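Local coordinates for GTPase-activating protein GYP1 (Saccharomyces cerevisiae, PDB 1FKM), which accelerates GTP hydrolysis by the Ypt/Rab GTPases Ypt1 and Ypt7 through its TBC-type GAP domain, lending them an arginine and a glutamine finger in trans, at residues Leu117-Trp120 and Ala121-Pro125; Pro358-Lys361 and Asp362-Glu365; Met344-Asp347 and Phe348-Ile352; Arg56-Gly59 and Phe60-Lys64. One frame throughout, in Å; residues are numbered along the deposited sequence.

All four contacts are local, made by neighbouring residues of one all-helical domain. Contact 1 is mostly buried, at the C-terminal end of helix 107-123; contacts 2, 3 and 4 lie at the surface. Contacts 1 and 4 sit on different helices of the TBC region, their nearest atoms about 6 Å apart, whereas contact 3 opens helix 348-355 and contact 2 lies in the loop between it and helix 365-382, their nearest atoms about 7 Å apart. Chemistry follows place: aromatic stacking in contact 1, a beta turn beneath a tryptophan in contact 2, a carboxylate capping box starting a helix in contact 3, and stacked polar side chains over ordinary helix bonds in contact 4.

Contact 1: Leu117-Trp120 and Ala121-Pro125; sequences LYLW and AIRHP
Trp120 O is gripped by two donors where helix 107-123 runs out: ND1 of His124 reaches it at 2.8 Å (N-H...O angle 153°), and Arg123 N adds a weak bond. The oxygen lies at the edge of the imidazole, in its plane. This bond helps set the rotation of the His124 ring, which lies flat over one face of the indole. The result is an offset stack, the imidazole and the five-membered ring 3.8 Å apart between centroids and 11° apart in plane; CE1 of His124 comes to 3.2 Å from Trp120 NE1. Over the six-membered ring, His124 CB makes a CH-pi contact. Trp120 can serve as the platform because its CG stands opposite the backbone N (chi1 -176°), which carries the indole forward beside the next turn. Replacing Trp120 by alanine would probably leave one face of the imidazole without its stacking partner and the ring freer to swing about its bond to the carbonyl. Two residues earlier, Ile122 CG1 makes a CH-pi contact over one face of the Tyr118 ring, 3.8 Å from its centroid. Trp87 meets the Tyr118 ring edge-to-face. Here, in the TBC domain, the side chain of Leu117 is about 9 Å from that of the glutamine finger Gln131. Helix 83-93 packs against Tyr118 and Ala121, helix 57-74 against Leu119, and Trp120 leans on Thr183 and Leu186 of helix 168-186.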
loop_
_atom_site.group_PDB
_atom_site.type_symbol
_atom_site.label_atom_id
_atom_site.label_comp_id
_atom_site.label_asym_id
_atom_site.label_seq_id
_atom_site.Cartn_x
_atom_site.Cartn_y
_atom_site.Cartn_z
ATOM N N LEU A 117 11.940 -3.038 7.300
ATOM C CA LEU A 117 12.529 -2.902 5.978
ATOM C C LEU A 117 13.862 -3.617 5.865
ATOM O O LEU A 117 14.185 -4.176 4.817
ATOM C CB LEU A 117 12.706 -1.427 5.623
ATOM C CG LEU A 117 11.388 -0.652 5.512
ATOM C CD1 LEU A 117 11.681 0.816 5.224
ATOM C CD2 LEU A 117 10.532 -1.248 4.409
ATOM N N TYR A 118 14.631 -3.600 6.948
ATOM C CA TYR A 118 15.932 -4.255 6.946
ATOM C C TYR A 118 15.754 -5.755 6.737
ATOM O O TYR A 118 16.439 -6.359 5.907
ATOM C CB TYR A 118 16.656 -3.999 8.269
ATOM C CG TYR A 118 17.996 -4.689 8.371
ATOM C CD1 TYR A 118 19.056 -4.327 7.539
ATOM C CD2 TYR A 118 18.200 -5.717 9.292
ATOM C CE1 TYR A 118 20.293 -4.973 7.619
ATOM C CE2 TYR A 118 19.429 -6.374 9.382
ATOM C CZ TYR A 118 20.470 -5.998 8.543
ATOM O OH TYR A 118 21.678 -6.662 8.617
ATOM N N LEU A 119 14.835 -6.355 7.489
ATOM C CA LEU A 119 14.599 -7.791 7.370
ATOM C C LEU A 119 14.132 -8.169 5.971
ATOM O O LEU A 119 14.576 -9.174 5.411
ATOM C CB LEU A 119 13.571 -8.262 8.404
ATOM C CG LEU A 119 13.320 -9.777 8.391
ATOM C CD1 LEU A 119 14.636 -10.523 8.624
ATOM C CD2 LEU A 119 12.298 -10.141 9.456
ATOM N N TRP A 120 13.232 -7.372 5.397
ATOM C CA TRP A 120 12.754 -7.670 4.050
ATOM C C TRP A 120 13.911 -7.559 3.058
ATOM O O TRP A 120 14.065 -8.402 2.163
ATOM C CB TRP A 120 11.641 -6.703 3.631
ATOM C CG TRP A 120 11.067 -7.045 2.278
ATOM C CD1 TRP A 120 10.010 -7.870 2.020
ATOM C CD2 TRP A 120 11.567 -6.625 1.003
ATOM N NE1 TRP A 120 9.822 -7.990 0.662
ATOM C CE2 TRP A 120 10.765 -7.238 0.015
ATOM C CE3 TRP A 120 12.621 -5.792 0.597
ATOM C CZ2 TRP A 120 10.983 -7.047 -1.354
ATOM C CZ3 TRP A 120 12.836 -5.604 -0.762
ATOM C CH2 TRP A 120 12.022 -6.229 -1.721
ATOM N N ALA A 121 14.725 -6.518 3.212
ATOM C CA ALA A 121 15.857 -6.305 2.310
ATOM C C ALA A 121 16.864 -7.454 2.379
ATOM O O ALA A 121 17.385 -7.897 1.355
ATOM C CB ALA A 121 16.543 -4.985 2.639
ATOM N N ILE A 122 17.129 -7.941 3.584
ATOM C CA ILE A 122 18.073 -9.045 3.765
ATOM C C ILE A 122 17.523 -10.327 3.143
ATOM O O ILE A 122 18.278 -11.163 2.642
ATOM C CB ILE A 122 18.360 -9.280 5.264
ATOM C CG1 ILE A 122 19.120 -8.081 5.831
ATOM C CG2 ILE A 122 19.150 -10.568 5.466
ATOM C CD1 ILE A 122 20.407 -7.766 5.101
ATOM N N ARG A 123 16.202 -10.469 3.163
ATOM C CA ARG A 123 15.559 -11.647 2.599
ATOM C C ARG A 123 15.341 -11.585 1.090
ATOM O O ARG A 123 14.880 -12.557 0.489
ATOM C CB ARG A 123 14.221 -11.894 3.287
ATOM C CG ARG A 123 14.342 -12.430 4.687
ATOM C CD ARG A 123 13.015 -13.023 5.106
ATOM N NE ARG A 123 13.119 -13.776 6.346
ATOM C CZ ARG A 123 12.270 -14.732 6.699
ATOM N NH1 ARG A 123 11.262 -15.045 5.895
ATOM N NH2 ARG A 123 12.425 -15.369 7.852
ATOM N N HIS A 124 15.667 -10.452 0.474
ATOM C CA HIS A 124 15.502 -10.307 -0.968
ATOM C C HIS A 124 16.745 -9.726 -1.631
ATOM O O HIS A 124 16.736 -8.586 -2.103
ATOM C CB HIS A 124 14.283 -9.430 -1.290
ATOM C CG HIS A 124 12.984 -10.022 -0.845
ATOM N ND1 HIS A 124 12.622 -10.111 0.482
ATOM C CD2 HIS A 124 11.990 -10.618 -1.546
ATOM C CE1 HIS A 124 11.466 -10.741 0.581
ATOM N NE2 HIS A 124 11.061 -11.060 -0.636
ATOM N N PRO A 125 17.831 -10.514 -1.686
ATOM C CA PRO A 125 19.104 -10.110 -2.291
ATOM C C PRO A 125 18.980 -9.562 -3.714
ATOM O O PRO A 125 19.726 -8.667 -4.105
ATOM C CB PRO A 125 19.925 -11.396 -2.247
ATOM C CG PRO A 125 19.427 -12.060 -1.014
ATOM C CD PRO A 125 17.933 -11.867 -1.111
#

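Contact 2: Pro358-Lys361 and Asp362-Glu365; sequences PPTK and DWTE
Trp363 lays one face of its indole over Thr360, and this is the close-packed side of the turn. Thr360 CA sits 3.9 Å from the centroid of the five-membered ring in a CH-pi contact, while CG2 lies over the same ring system, displaced toward the rim, 4.0 Å from Trp363 CE2. The Thr360 hydroxyl turns another way: chi1 of 61° sets OG1 between the backbone N and the carbonyl carbon, and it bonds to Glu244 O. The fold of the chain here is a type I beta turn from Thr360 to Trp363, closed by Trp363 N donating to Thr360 O at 3.1 Å; the bond is straight at the hydrogen (166°), although the donor stands above the carbonyl plane. A glycine in place of Trp363 would probably take away the indole face that covers Thr360 CA and CG2 and deprive Phe245 of this ring contact. Beside the CD1 margin of the indole a water spans the backbone, giving a hydrogen bond to Pro359 O at 2.7 Å and accepting one from Asp362 N at 3.0 Å. Lys361 and Asp362 form the loose, exposed corner and do not pair: Lys361 NZ stays 6.6 Å from Asp362 OD2.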
loop_
_atom_site.group_PDB
_atom_site.type_symbol
_atom_site.label_atom_id
_atom_site.label_comp_id
_atom_site.label_asym_id
_atom_site.label_seq_id
_atom_site.Cartn_x
_atom_site.Cartn_y
_atom_site.Cartn_z
ATOM N N PRO A 358 -1.044 16.470 -8.212
ATOM C CA PRO A 358 -2.472 16.464 -8.551
ATOM C C PRO A 358 -3.329 17.072 -7.442
ATOM O O PRO A 358 -3.034 16.900 -6.263
ATOM C CB PRO A 358 -2.781 14.979 -8.742
ATOM C CG PRO A 358 -1.459 14.382 -9.092
ATOM C CD PRO A 358 -0.519 15.096 -8.171
ATOM N N PRO A 359 -4.405 17.784 -7.810
ATOM C CA PRO A 359 -5.313 18.419 -6.847
ATOM C C PRO A 359 -6.278 17.406 -6.232
ATOM O O PRO A 359 -7.482 17.440 -6.491
ATOM C CB PRO A 359 -6.028 19.462 -7.697
ATOM C CG PRO A 359 -6.146 18.755 -9.020
ATOM C CD PRO A 359 -4.775 18.141 -9.194
ATOM N N THR A 360 -5.740 16.510 -5.409
ATOM C CA THR A 360 -6.533 15.459 -4.772
ATOM C C THR A 360 -6.656 15.664 -3.264
ATOM O O THR A 360 -7.177 14.804 -2.551
ATOM C CB THR A 360 -5.878 14.092 -4.994
ATOM O OG1 THR A 360 -4.576 14.098 -4.391
ATOM C CG2 THR A 360 -5.739 13.804 -6.484
ATOM N N LYS A 361 -6.167 16.805 -2.793
ATOM C CA LYS A 361 -6.185 17.136 -1.374
ATOM C C LYS A 361 -7.552 16.992 -0.712
ATOM O O LYS A 361 -7.657 16.479 0.406
ATOM C CB LYS A 361 -5.669 18.563 -1.182
ATOM C CG LYS A 361 -5.502 18.987 0.264
ATOM C CD LYS A 361 -4.773 20.322 0.367
ATOM C CE LYS A 361 -3.310 20.211 -0.070
ATOM N NZ LYS A 361 -3.136 19.844 -1.505
ATOM N N ASP A 362 -8.597 17.431 -1.403
ATOM C CA ASP A 362 -9.942 17.365 -0.849
ATOM C C ASP A 362 -10.810 16.241 -1.393
ATOM O O ASP A 362 -12.032 16.288 -1.267
ATOM C CB ASP A 362 -10.656 18.705 -1.050
ATOM C CG ASP A 362 -9.965 19.847 -0.328
ATOM O OD1 ASP A 362 -9.707 19.714 0.887
ATOM O OD2 ASP A 362 -9.682 20.879 -0.971
ATOM N N TRP A 363 -10.193 15.230 -1.997
ATOM C CA TRP A 363 -10.964 14.111 -2.527
ATOM C C TRP A 363 -11.713 13.414 -1.398
ATOM O O TRP A 363 -11.196 13.272 -0.286
ATOM C CB TRP A 363 -10.049 13.108 -3.237
ATOM C CG TRP A 363 -9.900 13.353 -4.711
ATOM C CD1 TRP A 363 -9.872 14.562 -5.344
ATOM C CD2 TRP A 363 -9.724 12.362 -5.730
ATOM N NE1 TRP A 363 -9.687 14.387 -6.694
ATOM C CE2 TRP A 363 -9.593 13.045 -6.959
ATOM C CE3 TRP A 363 -9.664 10.960 -5.724
ATOM C CZ2 TRP A 363 -9.404 12.378 -8.174
ATOM C CZ3 TRP A 363 -9.476 10.294 -6.933
ATOM C CH2 TRP A 363 -9.349 11.007 -8.142
ATOM N N THR A 364 -12.937 12.990 -1.692
ATOM C CA THR A 364 -13.767 12.301 -0.712
ATOM C C THR A 364 -13.968 10.846 -1.111
ATOM O O THR A 364 -13.430 10.381 -2.119
ATOM C CB THR A 364 -15.157 12.950 -0.598
ATOM O OG1 THR A 364 -15.807 12.903 -1.874
ATOM C CG2 THR A 364 -15.042 14.392 -0.141
ATOM N N GLU A 365 -14.757 10.140 -0.308
ATOM C CA GLU A 365 -15.077 8.743 -0.553
ATOM C C GLU A 365 -15.704 8.604 -1.935
ATOM O O GLU A 365 -15.437 7.641 -2.659
ATOM C CB GLU A 365 -16.057 8.248 0.516
ATOM C CG GLU A 365 -16.738 6.920 0.213
ATOM C CD GLU A 365 -15.760 5.775 0.059
ATOM O OE1 GLU A 365 -14.863 5.639 0.915
ATOM O OE2 GLU A 365 -15.894 5.004 -0.916
HETATM O O HOH W 1 -8.983 17.885 -4.332
#

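Contact 3: Met344-Asp347 and Phe348-Ile352; sequences MEMD and FQETI
Met346, a selenomethionine here, lays its CB and CG across the first turn of helix 348-355: its CB lies 3.7 Å from Glu350 CB and 3.4 Å from Thr351 OG1. Farther out, the selenium passes beside the backbone carbonyl of Glu350. Glu350, extended beyond CG, reaches back toward the chain before the helix, where OE1 takes a hydrogen bond from Asp347 N at 2.9 Å (157°), met on the anti side of the carboxylate. In return, Asp347 OD1 accepts from Glu350 N at 3.1 Å, nearly straight at 169°. This reciprocal pair is a capping box, with Asp347 as N-cap of helix 348-355. It depends on Asp347 CG standing between its own backbone N and carbonyl carbon (chi1 58°), a rotation that brings OD1 over the first turn. The cost is two like charges close together, Asp347 OD1 and Glu350 OE1 being 3.4 Å apart; the amide donors and the positive end of the helix dipole probably offset part of that repulsion. Asp347 O is gripped twice by Thr351: the amide N approaches nearly along the C=O axis at 2.9 Å, while OG1 donates from above the carbonyl plane, also at 2.9 Å. Just before the cap, Met346 O accepts from His221 of helix 216-224; just after it, the Phe348 ring stacks on His226.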
loop_
_atom_site.group_PDB
_atom_site.type_symbol
_atom_site.label_atom_id
_atom_site.label_comp_id
_atom_site.label_asym_id
_atom_site.label_seq_id
_atom_site.Cartn_x
_atom_site.Cartn_y
_atom_site.Cartn_z
HETATM N N MSE A 344 -4.506 19.033 -21.845
HETATM C CA MSE A 344 -4.452 19.475 -23.239
HETATM C C MSE A 344 -4.027 20.936 -23.394
HETATM O O MSE A 344 -3.620 21.351 -24.478
HETATM C CB MSE A 344 -5.819 19.291 -23.909
HETATM C CG MSE A 344 -6.269 17.850 -24.093
HETATM SE SE MSE A 344 -5.244 16.880 -25.412
HETATM C CE MSE A 344 -6.161 17.460 -27.014
ATOM N N GLU A 345 -4.122 21.714 -22.321
ATOM C CA GLU A 345 -3.761 23.130 -22.383
ATOM C C GLU A 345 -2.433 23.447 -21.700
ATOM O O GLU A 345 -2.100 24.615 -21.502
ATOM C CB GLU A 345 -4.864 23.980 -21.740
ATOM C CG GLU A 345 -6.274 23.708 -22.253
ATOM C CD GLU A 345 -6.433 23.977 -23.738
ATOM O OE1 GLU A 345 -5.971 25.038 -24.209
ATOM O OE2 GLU A 345 -7.036 23.133 -24.436
HETATM N N MSE A 346 -1.673 22.413 -21.350
HETATM C CA MSE A 346 -0.396 22.605 -20.658
HETATM C C MSE A 346 0.821 22.194 -21.467
HETATM O O MSE A 346 0.744 21.292 -22.292
HETATM C CB MSE A 346 -0.383 21.802 -19.354
HETATM C CG MSE A 346 -1.351 22.269 -18.293
HETATM SE SE MSE A 346 -1.363 21.035 -16.795
HETATM C CE MSE A 346 -3.279 20.838 -16.605
ATOM N N ASP A 347 1.947 22.859 -21.218
ATOM C CA ASP A 347 3.188 22.516 -21.902
ATOM C C ASP A 347 3.983 21.599 -20.974
ATOM O O ASP A 347 3.485 21.204 -19.916
ATOM C CB ASP A 347 4.006 23.770 -22.265
ATOM C CG ASP A 347 4.362 24.630 -21.061
ATOM O OD1 ASP A 347 4.366 24.133 -19.912
ATOM O OD2 ASP A 347 4.662 25.825 -21.274
ATOM N N PHE A 348 5.210 21.259 -21.357
ATOM C CA PHE A 348 6.019 20.355 -20.548
ATOM C C PHE A 348 6.091 20.668 -19.052
ATOM O O PHE A 348 5.691 19.850 -18.226
ATOM C CB PHE A 348 7.444 20.267 -21.092
ATOM C CG PHE A 348 8.320 19.342 -20.301
ATOM C CD1 PHE A 348 8.187 17.965 -20.430
ATOM C CD2 PHE A 348 9.235 19.844 -19.380
ATOM C CE1 PHE A 348 8.946 17.099 -19.652
ATOM C CE2 PHE A 348 10.000 18.987 -18.595
ATOM C CZ PHE A 348 9.853 17.609 -18.731
ATOM N N GLN A 349 6.614 21.841 -18.704
ATOM C CA GLN A 349 6.753 22.220 -17.302
ATOM C C GLN A 349 5.440 22.210 -16.527
ATOM O O GLN A 349 5.388 21.732 -15.395
ATOM C CB GLN A 349 7.401 23.603 -17.179
ATOM C CG GLN A 349 8.900 23.625 -17.438
ATOM C CD GLN A 349 9.507 25.005 -17.236
ATOM O OE1 GLN A 349 9.187 25.950 -17.957
ATOM N NE2 GLN A 349 10.387 25.127 -16.247
ATOM N N GLU A 350 4.382 22.741 -17.131
ATOM C CA GLU A 350 3.088 22.789 -16.465
ATOM C C GLU A 350 2.547 21.385 -16.221
ATOM O O GLU A 350 2.003 21.100 -15.154
ATOM C CB GLU A 350 2.096 23.598 -17.305
ATOM C CG GLU A 350 2.616 24.986 -17.649
ATOM C CD GLU A 350 1.697 25.758 -18.576
ATOM O OE1 GLU A 350 1.198 25.167 -19.555
ATOM O OE2 GLU A 350 1.489 26.966 -18.331
ATOM N N THR A 351 2.718 20.516 -17.213
ATOM C CA THR A 351 2.251 19.136 -17.138
ATOM C C THR A 351 2.950 18.339 -16.037
ATOM O O THR A 351 2.290 17.725 -15.195
ATOM C CB THR A 351 2.450 18.419 -18.496
ATOM O OG1 THR A 351 1.604 19.020 -19.483
ATOM C CG2 THR A 351 2.099 16.943 -18.387
ATOM N N ILE A 352 4.280 18.352 -16.038
ATOM C CA ILE A 352 5.044 17.617 -15.030
ATOM C C ILE A 352 4.709 18.104 -13.626
ATOM O O ILE A 352 4.484 17.303 -12.718
ATOM C CB ILE A 352 6.570 17.754 -15.256
ATOM C CG1 ILE A 352 6.930 17.286 -16.669
ATOM C CG2 ILE A 352 7.332 16.924 -14.227
ATOM C CD1 ILE A 352 6.451 15.880 -17.005
#

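Contact 4: Arg56-Gly59 and Phe60-Lys64; sequences RQEG and FLQRK
Gln62 lies alongside Glu58 one turn apart in the first turns of helix 57-74, within the TBC region, the two side chains pointing the same way. From its CB, 3.6 Å from Glu58 O, the Gln62 chain continues to CG, which comes to 3.1 Å from that oxygen. With chi1 at -67° this CG lies opposite the carbonyl carbon of Gln62 and beside the backbone N, which brings it back over the preceding turn. CD then reaches Glu58 CG at 4.2 Å, and OE1 at the end lies 3.8 Å from Gly59 CA. The Glu58 carboxylate and the Gln62 amide are stacked, their planes 17° apart. The helix backbone carries the usual i to i+4 bonds: Phe60 N bonds to Arg56 O, Leu61 N to Gln57 O, Gln62 N to Glu58 O and Arg63 N to Gly59 O. The Leu61 bond is the straightest of the four, at 171°. On another side of the helix, Phe60 CB rests 3.1 Å from Arg56 O, and one face of the Phe60 ring carries Lys64 CG, offset toward the rim. Tyr49 meets the Phe60 ring edge-to-face, and the Gln57 amide donates through NE2 to Pro51 O; both tie the start of the helix to the chain just before it. Arg63, bent at chi3, folds its guanidinium back over the helix, so that Gly59 O lies over one face of that group, 3.6 Å from Arg63 NE.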
loop_
_atom_site.group_PDB
_atom_site.type_symbol
_atom_site.label_atom_id
_atom_site.label_comp_id
_atom_site.label_asym_id
_atom_site.label_seq_id
_atom_site.Cartn_x
_atom_site.Cartn_y
_atom_site.Cartn_z
ATOM N N ARG A 56 -7.242 -21.804 13.650
ATOM C CA ARG A 56 -5.816 -21.871 13.335
ATOM C C ARG A 56 -5.084 -20.538 13.471
ATOM O O ARG A 56 -3.857 -20.481 13.339
ATOM C CB ARG A 56 -5.622 -22.392 11.909
ATOM C CG ARG A 56 -6.123 -23.808 11.697
ATOM C CD ARG A 56 -5.863 -24.297 10.284
ATOM N NE ARG A 56 -6.196 -25.712 10.154
ATOM C CZ ARG A 56 -6.017 -26.430 9.052
ATOM N NH1 ARG A 56 -5.505 -25.869 7.964
ATOM N NH2 ARG A 56 -6.346 -27.715 9.039
ATOM N N GLN A 57 -5.827 -19.474 13.748
ATOM C CA GLN A 57 -5.235 -18.143 13.855
ATOM C C GLN A 57 -4.259 -17.935 15.010
ATOM O O GLN A 57 -3.153 -17.428 14.806
ATOM C CB GLN A 57 -6.340 -17.088 13.924
ATOM C CG GLN A 57 -7.287 -17.117 12.736
ATOM C CD GLN A 57 -8.290 -15.981 12.766
ATOM O OE1 GLN A 57 -8.533 -15.382 13.813
ATOM N NE2 GLN A 57 -8.890 -15.690 11.621
ATOM N N GLU A 58 -4.658 -18.317 16.219
ATOM C CA GLU A 58 -3.795 -18.142 17.383
ATOM C C GLU A 58 -2.417 -18.761 17.180
ATOM O O GLU A 58 -1.393 -18.109 17.395
ATOM C CB GLU A 58 -4.428 -18.758 18.632
ATOM C CG GLU A 58 -3.558 -18.600 19.871
ATOM C CD GLU A 58 -4.006 -19.470 21.024
ATOM O OE1 GLU A 58 -3.995 -20.709 20.869
ATOM O OE2 GLU A 58 -4.366 -18.915 22.084
ATOM N N GLY A 59 -2.402 -20.027 16.777
ATOM C CA GLY A 59 -1.146 -20.714 16.561
ATOM C C GLY A 59 -0.373 -20.120 15.403
ATOM O O GLY A 59 0.853 -20.014 15.453
ATOM N N PHE A 60 -1.092 -19.735 14.352
ATOM C CA PHE A 60 -0.461 -19.151 13.177
ATOM C C PHE A 60 0.309 -17.886 13.555
ATOM O O PHE A 60 1.468 -17.733 13.193
ATOM C CB PHE A 60 -1.509 -18.795 12.124
ATOM C CG PHE A 60 -0.946 -18.047 10.947
ATOM C CD1 PHE A 60 -0.327 -18.727 9.905
ATOM C CD2 PHE A 60 -1.005 -16.657 10.900
ATOM C CE1 PHE A 60 0.228 -18.038 8.831
ATOM C CE2 PHE A 60 -0.453 -15.956 9.830
ATOM C CZ PHE A 60 0.166 -16.650 8.793
ATOM N N LEU A 61 -0.352 -16.987 14.277
ATOM C CA LEU A 61 0.260 -15.727 14.690
ATOM C C LEU A 61 1.450 -15.933 15.624
ATOM O O LEU A 61 2.478 -15.271 15.480
ATOM C CB LEU A 61 -0.788 -14.825 15.352
ATOM C CG LEU A 61 -1.875 -14.268 14.417
ATOM C CD1 LEU A 61 -2.900 -13.499 15.219
ATOM C CD2 LEU A 61 -1.244 -13.352 13.369
ATOM N N GLN A 62 1.316 -16.849 16.578
ATOM C CA GLN A 62 2.410 -17.123 17.502
ATOM C C GLN A 62 3.647 -17.547 16.723
ATOM O O GLN A 62 4.745 -17.050 16.969
ATOM C CB GLN A 62 2.026 -18.225 18.494
ATOM C CG GLN A 62 0.926 -17.841 19.459
ATOM C CD GLN A 62 0.556 -18.975 20.401
ATOM O OE1 GLN A 62 0.332 -20.108 19.969
ATOM N NE2 GLN A 62 0.479 -18.673 21.692
ATOM N N ARG A 63 3.466 -18.454 15.772
ATOM C CA ARG A 63 4.579 -18.942 14.968
ATOM C C ARG A 63 5.168 -17.876 14.049
ATOM O O ARG A 63 6.387 -17.774 13.910
ATOM C CB ARG A 63 4.145 -20.163 14.148
ATOM C CG ARG A 63 3.788 -21.367 15.020
ATOM C CD ARG A 63 3.528 -22.642 14.223
ATOM N NE ARG A 63 2.260 -22.630 13.493
ATOM C CZ ARG A 63 2.104 -22.171 12.256
ATOM N NH1 ARG A 63 3.142 -21.678 11.591
ATOM N NH2 ARG A 63 0.909 -22.214 11.680
ATOM N N LYS A 64 4.310 -17.078 13.419
ATOM C CA LYS A 64 4.798 -16.035 12.519
ATOM C C LYS A 64 5.508 -14.915 13.271
ATOM O O LYS A 64 6.525 -14.402 12.812
ATOM C CB LYS A 64 3.641 -15.451 11.700
ATOM C CG LYS A 64 2.954 -16.464 10.806
ATOM C CD LYS A 64 3.945 -17.175 9.887
ATOM C CE LYS A 64 4.586 -16.226 8.888
ATOM N NZ LYS A 64 5.490 -16.937 7.933
#